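Local coordinates for B-type Cna protein (Enterococcus faecium, PDB 6FWY) that is of unknown function but, as a wall-anchored bacterial surface protein with a thioester domain, probably attaches covalently to target molecules, at residues 68-73 / 245-250; 79-84 / 257-262; 107-112 / 143-148. All coordinates share one frame; numbering follows the deposited sequence.

Contact 1 of 3, residues 68-73 / 245-250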
loop_
_atom_site.group_PDB
_atom_site.type_symbol
_atom_site.label_atom_id
_atom_site.label_comp_id
_atom_site.label_asym_id
_atom_site.label_seq_id
_atom_site.Cartn_x
_atom_site.Cartn_y
_atom_site.Cartn_z
ATOM N N LEU A 68 9.075 10.332 14.901
ATOM C CA LEU A 68 8.574 9.102 15.520
ATOM C C LEU A 68 9.202 7.916 14.780
ATOM O O LEU A 68 9.170 7.864 13.557
ATOM C CB LEU A 68 7.058 9.035 15.376
ATOM C CG LEU A 68 6.183 9.831 16.350
ATOM C CD1 LEU A 68 6.395 11.302 16.221
ATOM C CD2 LEU A 68 4.719 9.536 16.093
ATOM N N LYS A 69 9.761 6.967 15.526
ATOM C CA LYS A 69 10.361 5.757 14.928
ATOM C C LYS A 69 9.256 4.821 14.431
ATOM O O LYS A 69 8.122 4.859 14.923
ATOM C CB LYS A 69 11.226 5.062 15.970
ATOM C CG LYS A 69 12.152 3.945 15.560
ATOM C CD LYS A 69 12.563 3.194 16.840
ATOM C CE LYS A 69 13.451 1.972 16.571
ATOM N NZ LYS A 69 13.093 0.765 17.394
ATOM N N TYR A 70 9.609 4.009 13.433
ATOM C CA TYR A 70 8.734 2.969 12.881
ATOM C C TYR A 70 8.235 2.028 13.971
ATOM O O TYR A 70 9.001 1.628 14.835
ATOM C CB TYR A 70 9.475 2.152 11.822
ATOM C CG TYR A 70 8.705 0.980 11.274
ATOM C CD1 TYR A 70 7.592 1.189 10.475
ATOM C CD2 TYR A 70 9.077 -0.341 11.557
ATOM C CE1 TYR A 70 6.867 0.120 9.946
ATOM C CE2 TYR A 70 8.368 -1.414 11.015
ATOM C CZ TYR A 70 7.258 -1.181 10.221
ATOM O OH TYR A 70 6.509 -2.212 9.703
ATOM N N LYS A 71 6.941 1.706 13.926
ATOM C CA LYS A 71 6.334 0.797 14.877
ATOM C C LYS A 71 5.882 -0.503 14.207
ATOM O O LYS A 71 6.223 -1.579 14.672
ATOM C CB LYS A 71 5.149 1.477 15.560
ATOM C CG LYS A 71 4.478 0.642 16.628
ATOM C CD LYS A 71 3.285 1.430 17.177
ATOM C CE LYS A 71 2.229 0.563 17.865
ATOM N NZ LYS A 71 2.697 0.028 19.169
ATOM N N GLY A 72 5.088 -0.394 13.141
ATOM C CA GLY A 72 4.588 -1.576 12.438
ATOM C C GLY A 72 3.844 -1.290 11.157
ATOM O O GLY A 72 3.655 -0.124 10.746
ATOM N N ALA A 73 3.440 -2.375 10.502
ATOM C CA ALA A 73 2.760 -2.302 9.206
ATOM C C ALA A 73 1.279 -2.206 9.453
ATOM O O ALA A 73 0.731 -2.998 10.197
ATOM C CB ALA A 73 3.086 -3.539 8.386
ATOM N N ASN A 245 1.897 1.844 1.022
ATOM C CA ASN A 245 1.212 1.050 2.076
ATOM C C ASN A 245 1.116 1.851 3.389
ATOM O O ASN A 245 1.897 2.780 3.603
ATOM C CB ASN A 245 2.002 -0.245 2.369
ATOM C CG ASN A 245 2.219 -1.121 1.128
ATOM O OD1 ASN A 245 1.834 -0.765 0.015
ATOM N ND2 ASN A 245 2.834 -2.256 1.325
ATOM N N PRO A 246 0.166 1.498 4.267
ATOM C CA PRO A 246 0.052 2.206 5.535
ATOM C C PRO A 246 1.016 1.682 6.570
ATOM O O PRO A 246 1.143 0.471 6.726
ATOM C CB PRO A 246 -1.399 1.931 5.966
ATOM C CG PRO A 246 -1.680 0.592 5.404
ATOM C CD PRO A 246 -0.947 0.547 4.083
ATOM N N PHE A 247 1.671 2.586 7.288
ATOM C CA PHE A 247 2.596 2.226 8.370
ATOM C C PHE A 247 2.301 3.031 9.632
ATOM O O PHE A 247 1.842 4.170 9.562
ATOM C CB PHE A 247 4.046 2.422 7.927
ATOM C CG PHE A 247 4.435 1.560 6.759
ATOM C CD1 PHE A 247 4.740 0.219 6.933
ATOM C CD2 PHE A 247 4.469 2.093 5.485
ATOM C CE1 PHE A 247 5.079 -0.577 5.852
ATOM C CE2 PHE A 247 4.841 1.312 4.380
ATOM C CZ PHE A 247 5.146 -0.030 4.565
ATOM N N THR A 248 2.564 2.418 10.779
ATOM C CA THR A 248 2.341 3.053 12.070
ATOM C C THR A 248 3.661 3.460 12.682
ATOM O O THR A 248 4.685 2.774 12.503
ATOM C CB THR A 248 1.646 2.103 13.057
ATOM O OG1 THR A 248 2.496 0.968 13.280
ATOM C CG2 THR A 248 0.293 1.650 12.499
ATOM N N PHE A 249 3.621 4.566 13.420
ATOM C CA PHE A 249 4.778 5.140 14.070
ATOM C C PHE A 249 4.575 5.397 15.563
ATOM O O PHE A 249 3.474 5.703 16.010
ATOM C CB PHE A 249 5.193 6.412 13.341
ATOM C CG PHE A 249 5.658 6.147 11.941
ATOM C CD1 PHE A 249 6.952 5.707 11.677
ATOM C CD2 PHE A 249 4.758 6.242 10.893
ATOM C CE1 PHE A 249 7.360 5.442 10.395
ATOM C CE2 PHE A 249 5.161 5.945 9.594
ATOM C CZ PHE A 249 6.472 5.553 9.351
ATOM N N ASP A 250 5.675 5.304 16.304
ATOM C CA ASP A 250 5.658 5.216 17.752
ATOM C C ASP A 250 5.735 6.590 18.412
ATOM O O ASP A 250 6.747 7.249 18.346
ATOM C CB ASP A 250 6.800 4.301 18.189
ATOM C CG ASP A 250 6.813 3.982 19.691
ATOM O OD1 ASP A 250 6.021 4.510 20.491
ATOM O OD2 ASP A 250 7.704 3.204 20.060
HETATM O O HOH W 1 9.479 7.177 18.333
#
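Phe247 and Ala73 face each other as a non-hydrogen-bonded pair where strands 231-250 and 67-73 run antiparallel in the large sheet; strand 11-21 also pairs with 67-73. Just beyond them the regular pairing is broken by a classic beta bulge, in which Lys71 and Gly72 together oppose the single residue Thr248. Phe247 CD1 comes to 3.7 Å from Tyr70 CE1, near the plane of the tyrosine ring. Gly72 O lies at the edge of the Phe247 ring, in its plane, and also takes a CA-H contact from Phe247. Thr248, opposite the bulge, meets it with its backbone and adds a hydroxyl bond. Its amide bonds to Gly72 O (N to O 2.8 Å) almost straight, at 177°. Thr248 OG1 sits between the backbone N and the carbonyl carbon (chi1 62°), a position from which it donates to the same Gly72 O at 3.0 Å. Hydroxyl and amide approach that carbonyl from one face, the hydroxyl standing well above its plane. Thr248 O in turn accepts two amides, again from one face: Lys71 N at 2.9 Å and the more distant Gly72 N at 3.3 Å. Two carbonyl oxygens, one on each strand, are thus each gripped twice. Phe249 follows, bringing CD1 to 3.5 Å from Tyr70 CA, while its CB rests on Leu68 CB; the ring also packs on Val260 and Ile262 of the next strand. Asp250 N donates to Lys69 O at 2.8 Å, and Asp250 OD1 accepts a hydrogen bond from Arg252 N, within its own part of the chain. Leu68 CG lies against the carbonyl oxygen of Asp250. That oxygen also receives a hydrogen bond from a water, which itself accepts from Lys69 N and so links the two backbones.

Contact 2 of 3, residues 79-84 / 257-262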
loop_
_atom_site.group_PDB
_atom_site.type_symbol
_atom_site.label_atom_id
_atom_site.label_comp_id
_atom_site.label_asym_id
_atom_site.label_seq_id
_atom_site.Cartn_x
_atom_site.Cartn_y
_atom_site.Cartn_z
ATOM N N TYR A 79 -5.360 0.277 5.384
ATOM C CA TYR A 79 -5.164 0.553 3.953
ATOM C C TYR A 79 -6.442 1.075 3.346
ATOM O O TYR A 79 -6.444 2.126 2.733
ATOM C CB TYR A 79 -4.702 -0.703 3.196
ATOM C CG TYR A 79 -4.665 -0.520 1.694
ATOM C CD1 TYR A 79 -3.637 0.202 1.074
ATOM C CD2 TYR A 79 -5.660 -1.066 0.884
ATOM C CE1 TYR A 79 -3.614 0.378 -0.309
ATOM C CE2 TYR A 79 -5.660 -0.905 -0.487
ATOM C CZ TYR A 79 -4.636 -0.181 -1.081
ATOM O OH TYR A 79 -4.625 -0.028 -2.430
ATOM N N ARG A 80 -7.534 0.340 3.550
ATOM C CA ARG A 80 -8.824 0.721 2.996
ATOM C C ARG A 80 -9.376 2.018 3.571
ATOM O O ARG A 80 -10.030 2.762 2.851
ATOM C CB ARG A 80 -9.826 -0.422 3.160
ATOM C CG ARG A 80 -9.574 -1.563 2.188
ATOM C CD ARG A 80 -10.732 -2.538 2.140
ATOM N NE ARG A 80 -10.885 -3.266 3.400
ATOM C CZ ARG A 80 -10.236 -4.379 3.750
ATOM N NH1 ARG A 80 -9.346 -4.969 2.938
ATOM N NH2 ARG A 80 -10.506 -4.916 4.947
ATOM N N MET A 81 -9.102 2.303 4.842
ATOM C CA MET A 81 -9.518 3.574 5.432
ATOM C C MET A 81 -8.940 4.737 4.621
ATOM O O MET A 81 -9.666 5.679 4.303
ATOM C CB MET A 81 -9.084 3.685 6.897
ATOM C CG MET A 81 -9.437 5.013 7.570
ATOM S SD MET A 81 -8.560 5.238 9.133
ATOM C CE MET A 81 -6.916 5.741 8.561
ATOM N N PHE A 82 -7.646 4.668 4.308
ATOM C CA PHE A 82 -7.014 5.682 3.477
ATOM C C PHE A 82 -7.606 5.724 2.069
ATOM O O PHE A 82 -7.990 6.773 1.614
ATOM C CB PHE A 82 -5.496 5.487 3.410
ATOM C CG PHE A 82 -4.772 5.928 4.651
ATOM C CD1 PHE A 82 -4.483 7.276 4.862
ATOM C CD2 PHE A 82 -4.357 5.008 5.595
ATOM C CE1 PHE A 82 -3.794 7.690 6.003
ATOM C CE2 PHE A 82 -3.684 5.410 6.739
ATOM C CZ PHE A 82 -3.403 6.752 6.939
ATOM N N LYS A 83 -7.694 4.581 1.402
ATOM C CA LYS A 83 -8.201 4.505 0.010
ATOM C C LYS A 83 -9.655 4.962 -0.130
ATOM O O LYS A 83 -10.007 5.601 -1.115
ATOM C CB LYS A 83 -8.052 3.090 -0.539
ATOM C CG LYS A 83 -8.231 2.986 -2.039
ATOM C CD LYS A 83 -8.331 1.556 -2.540
ATOM C CE LYS A 83 -8.793 1.568 -4.000
ATOM N NZ LYS A 83 -8.470 0.296 -4.691
ATOM N N GLY A 84 -10.483 4.623 0.862
ATOM C CA GLY A 84 -11.913 4.959 0.857
ATOM C C GLY A 84 -12.318 6.166 1.684
ATOM O O GLY A 84 -13.489 6.490 1.749
ATOM N N ASP A 257 0.435 7.516 18.800
ATOM C CA ASP A 257 0.878 6.768 17.636
ATOM C C ASP A 257 0.100 7.286 16.424
ATOM O O ASP A 257 -1.065 7.732 16.547
ATOM C CB ASP A 257 0.645 5.271 17.797
ATOM C CG ASP A 257 1.511 4.638 18.855
ATOM O OD1 ASP A 257 2.458 5.286 19.354
ATOM O OD2 ASP A 257 1.267 3.457 19.169
ATOM N N ALA A 258 0.737 7.215 15.263
ATOM C CA ALA A 258 0.152 7.712 14.024
ATOM C C ALA A 258 0.349 6.739 12.859
ATOM O O ALA A 258 1.351 6.049 12.765
ATOM C CB ALA A 258 0.705 9.088 13.693
ATOM N N VAL A 259 -0.642 6.706 11.979
ATOM C CA VAL A 259 -0.624 5.868 10.787
ATOM C C VAL A 259 -0.650 6.785 9.567
ATOM O O VAL A 259 -1.303 7.818 9.570
ATOM C CB VAL A 259 -1.799 4.833 10.768
ATOM C CG1 VAL A 259 -3.176 5.532 10.720
ATOM C CG2 VAL A 259 -1.628 3.845 9.615
ATOM N N VAL A 260 0.079 6.397 8.531
ATOM C CA VAL A 260 0.271 7.231 7.329
ATOM C C VAL A 260 0.679 6.344 6.152
ATOM O O VAL A 260 1.345 5.338 6.336
ATOM C CB VAL A 260 1.305 8.376 7.562
ATOM C CG1 VAL A 260 2.666 7.847 7.933
ATOM C CG2 VAL A 260 1.414 9.301 6.358
ATOM N N MET A 261 0.233 6.716 4.955
ATOM C CA MET A 261 0.590 6.029 3.730
ATOM C C MET A 261 1.992 6.466 3.331
ATOM O O MET A 261 2.260 7.650 3.230
ATOM C CB MET A 261 -0.401 6.364 2.616
ATOM C CG MET A 261 -1.811 5.836 2.889
ATOM S SD MET A 261 -1.986 4.040 2.868
ATOM C CE MET A 261 -2.178 3.772 1.113
ATOM N N ILE A 262 2.877 5.493 3.149
ATOM C CA ILE A 262 4.242 5.754 2.694
ATOM C C ILE A 262 4.580 4.944 1.449
ATOM O O ILE A 262 4.337 3.737 1.393
ATOM C CB ILE A 262 5.267 5.481 3.813
ATOM C CG1 ILE A 262 4.980 6.432 4.984
ATOM C CG2 ILE A 262 6.700 5.656 3.301
ATOM C CD1 ILE A 262 5.816 6.181 6.201
#
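Met261 lays its CG over one face of the Phe82 ring, 3.4 Å from Phe82 CG and toward the rim rather than the centre. This is a CH-pi contact: Met261 CG stands 3.7 Å from the centroid of the Phe82 ring and 23° off its normal. A bend at chi2 (-68°) puts Met261 SD obliquely beside the same ring, 4.3 Å from the Phe82 centroid, in a Met-aromatic contact. A further bend at chi3 carries the methyl on toward Tyr79, where Met261 CE meets Tyr79 CD1 at 3.9 Å. Met81 CE, from the same helix as Phe82, lies over the rim of the opposite face, so a methionine sits on each side of the ring.

Here helix 76-84 packs across strand 258-277 of the large antiparallel sheet, with short axes 9.4 Å apart at 66°, and Phe82 and Met261 bridge the gap. The far rim of Phe82 abuts the strand backbone: Val259 O lies in the ring plane, 3.5 Å from Phe82 CZ, and Val260 CA is close by. Val259 CG2 packs on Phe82 CE2 at 3.9 Å, and Met81 CE also comes near Val259 CG1. Beyond the pair, Met261 rests on Pro246 of strand 231-250, and Val259 and Met81 both touch Tyr51.

No hydrogen bond links residues 79-84 with 257-262, so this contact depends on dispersion among flexible thioether chains, branched aliphatic groups and an aromatic ring, perhaps helped by the slightly positive ring edge facing the carbonyl oxygen of Val259.

Contact 3 of 3, residues 107-112 / 143-148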
loop_
_atom_site.group_PDB
_atom_site.type_symbol
_atom_site.label_atom_id
_atom_site.label_comp_id
_atom_site.label_asym_id
_atom_site.label_seq_id
_atom_site.Cartn_x
_atom_site.Cartn_y
_atom_site.Cartn_z
ATOM N N GLN A 107 -10.852 10.246 10.643
ATOM C CA GLN A 107 -10.167 10.115 11.940
ATOM C C GLN A 107 -11.003 9.282 12.934
ATOM O O GLN A 107 -10.456 8.544 13.752
ATOM C CB GLN A 107 -9.842 11.505 12.518
ATOM C CG GLN A 107 -9.234 11.536 13.924
ATOM C CD GLN A 107 -7.940 10.747 14.015
ATOM O OE1 GLN A 107 -6.909 11.186 13.535
ATOM N NE2 GLN A 107 -7.998 9.576 14.632
ATOM N N LEU A 108 -12.324 9.411 12.849
ATOM C CA LEU A 108 -13.218 8.630 13.699
ATOM C C LEU A 108 -13.064 7.130 13.391
ATOM O O LEU A 108 -12.902 6.327 14.292
ATOM C CB LEU A 108 -14.655 9.126 13.511
ATOM C CG LEU A 108 -15.750 8.648 14.457
ATOM C CD1 LEU A 108 -15.401 8.842 15.939
ATOM C CD2 LEU A 108 -16.996 9.433 14.070
ATOM N N VAL A 109 -13.041 6.778 12.104
ATOM C CA VAL A 109 -12.711 5.414 11.654
ATOM C C VAL A 109 -11.349 4.957 12.206
ATOM O O VAL A 109 -11.242 3.868 12.773
ATOM C CB VAL A 109 -12.718 5.286 10.109
ATOM C CG1 VAL A 109 -12.191 3.924 9.651
ATOM C CG2 VAL A 109 -14.121 5.508 9.595
ATOM N N SER A 110 -10.332 5.785 12.057
ATOM C CA SER A 110 -9.016 5.460 12.609
ATOM C C SER A 110 -9.053 5.111 14.115
ATOM O O SER A 110 -8.465 4.122 14.541
ATOM C CB SER A 110 -8.031 6.610 12.368
ATOM O OG SER A 110 -6.731 6.255 12.790
ATOM N N TRP A 111 -9.746 5.931 14.899
ATOM C CA TRP A 111 -9.843 5.715 16.344
ATOM C C TRP A 111 -10.517 4.378 16.678
ATOM O O TRP A 111 -10.059 3.656 17.546
ATOM C CB TRP A 111 -10.586 6.865 17.030
ATOM C CG TRP A 111 -9.778 8.132 17.272
ATOM C CD1 TRP A 111 -8.441 8.221 17.587
ATOM C CD2 TRP A 111 -10.272 9.471 17.271
ATOM N NE1 TRP A 111 -8.094 9.519 17.787
ATOM C CE2 TRP A 111 -9.185 10.313 17.590
ATOM C CE3 TRP A 111 -11.517 10.043 17.019
ATOM C CZ2 TRP A 111 -9.309 11.706 17.656
ATOM C CZ3 TRP A 111 -11.651 11.421 17.112
ATOM C CH2 TRP A 111 -10.562 12.236 17.416
ATOM N N VAL A 112 -11.592 4.064 15.959
ATOM C CA VAL A 112 -12.330 2.811 16.136
ATOM C C VAL A 112 -11.488 1.615 15.707
ATOM O O VAL A 112 -11.356 0.663 16.451
ATOM C CB VAL A 112 -13.672 2.847 15.381
ATOM C CG1 VAL A 112 -14.379 1.488 15.428
ATOM C CG2 VAL A 112 -14.569 3.923 15.989
ATOM N N LYS A 143 -19.916 4.979 5.782
ATOM C CA LYS A 143 -19.400 4.604 4.470
ATOM C C LYS A 143 -17.953 4.120 4.602
ATOM O O LYS A 143 -17.630 3.027 4.179
ATOM C CB LYS A 143 -19.479 5.778 3.493
ATOM C CG LYS A 143 -19.147 5.385 2.055
ATOM C CD LYS A 143 -19.493 6.479 1.062
ATOM C CE LYS A 143 -18.529 6.517 -0.140
ATOM N NZ LYS A 143 -18.941 5.611 -1.236
ATOM N N ILE A 144 -17.099 4.934 5.205
ATOM C CA ILE A 144 -15.661 4.629 5.283
ATOM C C ILE A 144 -15.430 3.370 6.127
ATOM O O ILE A 144 -14.666 2.485 5.734
ATOM C CB ILE A 144 -14.839 5.827 5.826
ATOM C CG1 ILE A 144 -14.983 7.056 4.905
ATOM C CG2 ILE A 144 -13.356 5.482 5.948
ATOM C CD1 ILE A 144 -14.638 8.372 5.613
ATOM N N TYR A 145 -16.099 3.288 7.276
ATOM C CA TYR A 145 -15.940 2.158 8.193
ATOM C C TYR A 145 -16.377 0.843 7.536
ATOM O O TYR A 145 -15.650 -0.146 7.571
ATOM C CB TYR A 145 -16.730 2.420 9.471
ATOM C CG TYR A 145 -16.552 1.407 10.559
ATOM C CD1 TYR A 145 -15.315 1.188 11.118
ATOM C CD2 TYR A 145 -17.633 0.683 11.052
ATOM C CE1 TYR A 145 -15.133 0.260 12.140
ATOM C CE2 TYR A 145 -17.475 -0.231 12.091
ATOM C CZ TYR A 145 -16.208 -0.443 12.614
ATOM O OH TYR A 145 -15.996 -1.344 13.627
ATOM N N ASP A 146 -17.552 0.847 6.911
ATOM C CA ASP A 146 -18.041 -0.323 6.192
ATOM C C ASP A 146 -17.014 -0.823 5.164
ATOM O O ASP A 146 -16.737 -2.014 5.090
ATOM C CB ASP A 146 -19.374 -0.010 5.512
ATOM C CG ASP A 146 -20.028 -1.249 4.878
ATOM O OD1 ASP A 146 -19.886 -2.370 5.430
ATOM O OD2 ASP A 146 -20.652 -1.137 3.793
ATOM N N TYR A 147 -16.435 0.104 4.402
ATOM C CA TYR A 147 -15.416 -0.240 3.424
ATOM C C TYR A 147 -14.140 -0.788 4.100
ATOM O O TYR A 147 -13.601 -1.806 3.681
ATOM C CB TYR A 147 -15.106 0.957 2.521
ATOM C CG TYR A 147 -14.038 0.662 1.495
ATOM C CD1 TYR A 147 -14.263 -0.268 0.478
ATOM C CD2 TYR A 147 -12.794 1.290 1.554
ATOM C CE1 TYR A 147 -13.290 -0.556 -0.457
ATOM C CE2 TYR A 147 -11.814 0.999 0.622
ATOM C CZ TYR A 147 -12.065 0.085 -0.382
ATOM O OH TYR A 147 -11.085 -0.196 -1.296
ATOM N N ALA A 148 -13.684 -0.133 5.162
ATOM C CA ALA A 148 -12.504 -0.585 5.906
ATOM C C ALA A 148 -12.655 -1.995 6.498
ATOM O O ALA A 148 -11.752 -2.816 6.355
ATOM C CB ALA A 148 -12.154 0.411 6.986
#
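Val109 and Ile144 make the aliphatic part of this helix-helix contact. Their side chains cross obliquely, with Val109 CG2 3.7 Å from Ile144 CG2. Val109 CG2 is also 3.8 Å from Tyr145 N and rests on Tyr145 CB, while Val109 CG1, anti to its own backbone N (chi1 172°), turns toward Ala148 CB at 4.4 Å. The approach is close at this point: the CA atoms of Val109 and Tyr145 are 5.7 Å apart.

Helices 99-113 and 131-150 belong to the thioester domain, and their short segments cross at -42° with axes 9.5 Å apart. Gln107 and Ser110 of the first helix hydrogen-bond to the backbone of Cys52; as in related domains, Cys52 and Gln107 are probably the thioester-forming pair, although Gln107 is modelled as an intact amide, with OE1 and NE2, so the model holds no thioester bond between them.

The aromatic part lies one turn further along. Val112 CG1 approaches Tyr145 CE1 at 3.6 Å, its side chain at about a right angle to that of the tyrosine, and reaches on to Tyr145 OH at 3.7 Å. The Tyr145 ring also meets that of Phe141, their planes nearly parallel.

Contacts 1 and 2 lie side by side in the large sheet, their centres 10 Å apart, because strands 231-250 and 258-277 are neighbours: Phe249 N probably bonds to Ala258 O at 2.8 Å, and Asn245 O to Ile262 N at 2.9 Å. Along the chain these two contacts cross, their segments alternating, and they join the late strands to strand 67-73 and helix 76-84. Contact 3, nested within both loops, is 11 Å from contact 2 between centres; Arg80 NH2 probably donates to Ala148 O at 2.8 Å, and Met81 touches Val109 and Ser110. Contacts 1 and 3 stay about 8 Å apart at their nearest atoms. Contact 3 adjoins the probable Cys52-Gln107 site through Gln107 and Ser110.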